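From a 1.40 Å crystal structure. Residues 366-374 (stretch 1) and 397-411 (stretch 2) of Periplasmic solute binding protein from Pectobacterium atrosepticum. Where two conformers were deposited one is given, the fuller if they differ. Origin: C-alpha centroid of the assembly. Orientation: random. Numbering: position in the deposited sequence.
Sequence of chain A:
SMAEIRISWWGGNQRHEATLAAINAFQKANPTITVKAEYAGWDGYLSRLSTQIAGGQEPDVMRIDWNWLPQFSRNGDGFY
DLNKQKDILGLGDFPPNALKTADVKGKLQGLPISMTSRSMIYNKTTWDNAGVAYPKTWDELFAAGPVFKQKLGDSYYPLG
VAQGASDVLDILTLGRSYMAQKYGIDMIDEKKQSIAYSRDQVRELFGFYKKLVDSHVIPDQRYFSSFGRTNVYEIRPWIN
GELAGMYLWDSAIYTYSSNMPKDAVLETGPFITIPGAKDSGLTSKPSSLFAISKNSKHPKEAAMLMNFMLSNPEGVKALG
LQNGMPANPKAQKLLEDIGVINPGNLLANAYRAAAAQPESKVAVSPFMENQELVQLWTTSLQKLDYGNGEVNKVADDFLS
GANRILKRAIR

Stretch 1 366-374: PFMENQELV
Stretch 2 (397-411) DFLSGANRILKRAIR

Helix packing commonly follows one rule: apolar side chains fill the centre, and charged groups close the exposed edge. Here the centre is built on F367 (chi1 m, chi2 -71°), whose CA-to-CB bond points toward the other stretch. I410, the first residue to leave helical phi/psi (-99/130), lays CG1 over one face of the F367 ring, 3.5 Å from its centroid and almost on the ring normal, a CH-pi contact. L406 (m, t) joins the cluster, its CD2 4.0 Å from F367 CB and 3.9 Å from L373 CD1, so one methyl bridges both residues.

Residues 397-409, the last part of a helix that begins earlier in the chain, meet a short segment that begins as a 3-10 turn (366-368), passes through E369 and N370, and enters at Q371 a helix continuing beyond V374. The chain positions run in opposite order: F367 lies nearest L406 (CA to CA 7.7 Å), whereas L373 lies nearest A402 (CA to CA 5.8 Å). The L373 side chain (chi1 t, chi2 146°, between wells) brings CD2 to 4.5 Å from F398 CZ (F398 chi1 t), while the backbone L373 O lies at the edge of the F398 ring, 4.0 Å from F398 CE1. I405 (m, t) directs CD1 to 3.8 Å from E372 CB.

N370 (chi1 t, chi2 -79°) marks the passage from apolar to polar. Its OD1 caps the new helix by accepting from L373 N at 2.9 Å, satisfying an amide that lacks a preceding helical turn, while N370 OD1 also sits 3.4 Å from I405 CG2. N370 ND2 rests 3.6 Å from A409 CB.

At the exposed edge, E372 (m, t, -107°) and R408 (chi1 -99°, then t, m, 108°) form a two-pronged salt bridge. R408 NH1 donates to E372 OE1 and R408 NH2 to E372 OE2, each at 2.7 Å, with E372 OE1 at the guanidinium edge near its plane, so opposite charges pair through two hydrogen bonds.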

# COMPACT_ATOMS: atom_id res chain seq x y z
N PRO A 366 3.59 -4.39 -10.44
CA PRO A 366 4.24 -4.65 -9.16
C PRO A 366 5.70 -4.17 -9.12
O PRO A 366 6.27 -3.98 -8.03
CB PRO A 366 4.15 -6.17 -9.05
CG PRO A 366 4.09 -6.67 -10.45
CD PRO A 366 3.25 -5.64 -11.15
N PHE A 367 6.30 -4.01 -10.30
CA PHE A 367 7.70 -3.61 -10.37
C PHE A 367 7.95 -2.16 -9.97
O PHE A 367 9.07 -1.81 -9.63
CB PHE A 367 8.27 -3.91 -11.74
CG PHE A 367 8.26 -5.38 -12.05
CD1 PHE A 367 9.12 -6.25 -11.40
CD2 PHE A 367 7.35 -5.90 -12.95
CE1 PHE A 367 9.07 -7.61 -11.64
CE2 PHE A 367 7.32 -7.25 -13.22
CZ PHE A 367 8.18 -8.11 -12.57
N MET A 368 6.90 -1.34 -9.99
CA MET A 368 7.01 0.04 -9.48
C MET A 368 7.37 0.05 -7.99
O MET A 368 7.99 1.02 -7.50
CB MET A 368 5.75 0.87 -9.79
CG MET A 368 4.59 0.81 -8.79
SD MET A 368 3.30 2.06 -9.06
CE MET A 368 4.40 3.46 -9.16
N GLU A 369 7.02 -1.02 -7.28
CA GLU A 369 7.37 -1.17 -5.86
C GLU A 369 8.64 -2.00 -5.60
O GLU A 369 8.93 -2.34 -4.46
CB GLU A 369 6.20 -1.75 -5.07
CG GLU A 369 4.92 -0.97 -5.29
CD GLU A 369 3.99 -0.99 -4.10
OE1 GLU A 369 4.35 -1.57 -3.05
OE2 GLU A 369 2.89 -0.42 -4.21
N ASN A 370 9.40 -2.31 -6.66
CA ASN A 370 10.67 -3.03 -6.50
C ASN A 370 11.54 -2.26 -5.50
O ASN A 370 11.70 -1.05 -5.66
CB ASN A 370 11.37 -3.18 -7.86
CG ASN A 370 12.77 -3.75 -7.75
OD1 ASN A 370 13.70 -3.03 -7.42
ND2 ASN A 370 12.92 -5.03 -8.08
N GLN A 371 12.11 -2.94 -4.51
CA GLN A 371 12.79 -2.21 -3.43
C GLN A 371 14.05 -1.50 -3.95
O GLN A 371 14.33 -0.38 -3.52
CB GLN A 371 13.17 -3.14 -2.27
N GLU A 372 14.81 -2.13 -4.84
CA GLU A 372 15.97 -1.44 -5.44
C GLU A 372 15.56 -0.20 -6.22
O GLU A 372 16.22 0.85 -6.16
CB GLU A 372 16.73 -2.35 -6.40
CG GLU A 372 17.63 -3.33 -5.73
CD GLU A 372 18.50 -4.11 -6.72
OE1 GLU A 372 18.22 -5.30 -6.91
OE2 GLU A 372 19.42 -3.52 -7.32
N LEU A 373 14.49 -0.32 -6.98
CA LEU A 373 13.98 0.82 -7.75
C LEU A 373 13.58 1.97 -6.80
O LEU A 373 13.89 3.13 -7.02
CB LEU A 373 12.83 0.38 -8.64
CG LEU A 373 12.23 1.43 -9.56
CD1 LEU A 373 11.78 0.78 -10.87
CD2 LEU A 373 11.07 2.18 -8.93
N VAL A 374 12.82 1.63 -5.77
CA VAL A 374 12.35 2.63 -4.82
C VAL A 374 13.53 3.29 -4.09
O VAL A 374 13.53 4.49 -3.86
CB VAL A 374 11.37 2.02 -3.81
CG1 VAL A 374 11.08 2.97 -2.66
CG2 VAL A 374 10.09 1.63 -4.53
N ASP A 397 20.20 9.62 -14.88
CA ASP A 397 20.89 8.56 -14.13
C ASP A 397 19.91 7.60 -13.47
O ASP A 397 20.15 6.40 -13.40
CB ASP A 397 21.82 9.14 -13.06
CG ASP A 397 23.04 9.83 -13.66
OD1 ASP A 397 23.19 9.90 -14.91
OD2 ASP A 397 23.87 10.31 -12.86
N PHE A 398 18.79 8.14 -13.00
CA PHE A 398 17.73 7.29 -12.46
C PHE A 398 17.24 6.34 -13.57
O PHE A 398 17.12 5.14 -13.36
CB PHE A 398 16.56 8.09 -11.87
CG PHE A 398 15.38 7.23 -11.52
CD1 PHE A 398 15.34 6.52 -10.32
CD2 PHE A 398 14.32 7.10 -12.40
CE1 PHE A 398 14.25 5.70 -10.01
CE2 PHE A 398 13.25 6.29 -12.10
CZ PHE A 398 13.21 5.59 -10.90
N LEU A 399 17.00 6.89 -14.75
CA LEU A 399 16.50 6.08 -15.86
C LEU A 399 17.43 4.90 -16.21
O LEU A 399 16.97 3.78 -16.36
CB LEU A 399 16.26 6.96 -17.07
CG LEU A 399 15.87 6.24 -18.37
CD1 LEU A 399 14.61 5.41 -18.17
CD2 LEU A 399 15.68 7.27 -19.47
N SER A 400 18.72 5.17 -16.37
CA SER A 400 19.68 4.11 -16.71
C SER A 400 19.79 3.07 -15.58
O SER A 400 19.80 1.87 -15.83
CB SER A 400 21.06 4.70 -17.07
OG SER A 400 21.51 5.62 -16.10
N GLY A 401 19.85 3.52 -14.33
CA GLY A 401 19.97 2.59 -13.20
C GLY A 401 18.70 1.77 -13.00
O GLY A 401 18.75 0.56 -12.71
N ALA A 402 17.56 2.44 -13.15
CA ALA A 402 16.25 1.78 -13.05
C ALA A 402 16.15 0.69 -14.11
O ALA A 402 15.72 -0.44 -13.83
CB ALA A 402 15.12 2.78 -13.19
N ASN A 403 16.60 1.00 -15.32
CA ASN A 403 16.53 0.02 -16.41
C ASN A 403 17.43 -1.20 -16.15
O ASN A 403 17.03 -2.33 -16.44
CB ASN A 403 16.82 0.66 -17.76
CG ASN A 403 15.61 1.40 -18.32
OD1 ASN A 403 14.47 1.15 -17.91
ND2 ASN A 403 15.84 2.29 -19.28
N ARG A 404 18.61 -0.98 -15.58
CA ARG A 404 19.47 -2.11 -15.13
C ARG A 404 18.74 -2.97 -14.10
O ARG A 404 18.77 -4.18 -14.19
CB ARG A 404 20.83 -1.65 -14.59
CG ARG A 404 21.74 -1.01 -15.65
CD ARG A 404 23.10 -0.60 -15.11
NE ARG A 404 23.13 0.64 -14.33
CZ ARG A 404 23.12 1.87 -14.84
NH1 ARG A 404 23.05 2.07 -16.15
NH2 ARG A 404 23.17 2.92 -14.03
N ILE A 405 18.10 -2.34 -13.12
CA ILE A 405 17.38 -3.08 -12.07
C ILE A 405 16.26 -3.93 -12.68
O ILE A 405 16.11 -5.10 -12.36
CB ILE A 405 16.78 -2.13 -11.02
CG1 ILE A 405 17.90 -1.52 -10.17
CG2 ILE A 405 15.78 -2.86 -10.11
CD1 ILE A 405 17.53 -0.24 -9.47
N LEU A 406 15.48 -3.31 -13.57
CA LEU A 406 14.34 -3.98 -14.20
C LEU A 406 14.73 -5.15 -15.10
O LEU A 406 14.00 -6.13 -15.19
CB LEU A 406 13.45 -2.97 -14.93
CG LEU A 406 12.75 -1.94 -14.02
CD1 LEU A 406 11.97 -0.97 -14.87
CD2 LEU A 406 11.80 -2.54 -12.98
N LYS A 407 15.87 -5.06 -15.75
CA LYS A 407 16.33 -6.19 -16.57
C LYS A 407 16.65 -7.41 -15.72
O LYS A 407 16.54 -8.55 -16.16
CB LYS A 407 17.51 -5.76 -17.43
CG LYS A 407 17.02 -5.15 -18.73
CD LYS A 407 16.80 -6.26 -19.75
CE LYS A 407 15.87 -5.88 -20.89
NZ LYS A 407 15.50 -7.09 -21.69
N ARG A 408 17.05 -7.16 -14.48
CA ARG A 408 17.26 -8.22 -13.50
C ARG A 408 15.94 -8.73 -12.91
O ARG A 408 15.74 -9.94 -12.78
CB ARG A 408 18.18 -7.73 -12.37
CG ARG A 408 19.62 -8.18 -12.54
CD ARG A 408 20.47 -7.87 -11.32
NE ARG A 408 20.54 -6.44 -11.01
CZ ARG A 408 19.93 -5.85 -9.97
NH1 ARG A 408 19.18 -6.56 -9.14
NH2 ARG A 408 20.06 -4.54 -9.79
N ALA A 409 15.07 -7.80 -12.56
CA ALA A 409 13.84 -8.10 -11.82
C ALA A 409 12.73 -8.70 -12.68
O ALA A 409 11.97 -9.56 -12.24
CB ALA A 409 13.33 -6.84 -11.14
N ILE A 410 12.61 -8.20 -13.90
CA ILE A 410 11.54 -8.63 -14.81
C ILE A 410 12.01 -9.66 -15.81
O ILE A 410 12.99 -9.43 -16.53
CB ILE A 410 11.01 -7.47 -15.65
CG1 ILE A 410 10.64 -6.29 -14.75
CG2 ILE A 410 9.86 -7.95 -16.53
CD1 ILE A 410 10.04 -5.11 -15.47
N ARG A 411 11.27 -10.75 -15.93
CA ARG A 411 11.66 -11.79 -16.88
C ARG A 411 10.49 -12.49 -17.55
O ARG A 411 10.58 -12.83 -18.73
CB ARG A 411 12.52 -12.80 -16.18
CG ARG A 411 13.70 -12.11 -15.53
CD ARG A 411 13.97 -12.65 -14.16
NE ARG A 411 15.36 -13.04 -14.09
CZ ARG A 411 15.81 -14.02 -13.33
NH1 ARG A 411 14.98 -14.70 -12.56
NH2 ARG A 411 17.11 -14.33 -13.34
OXT ARG A 411 9.45 -12.71 -16.94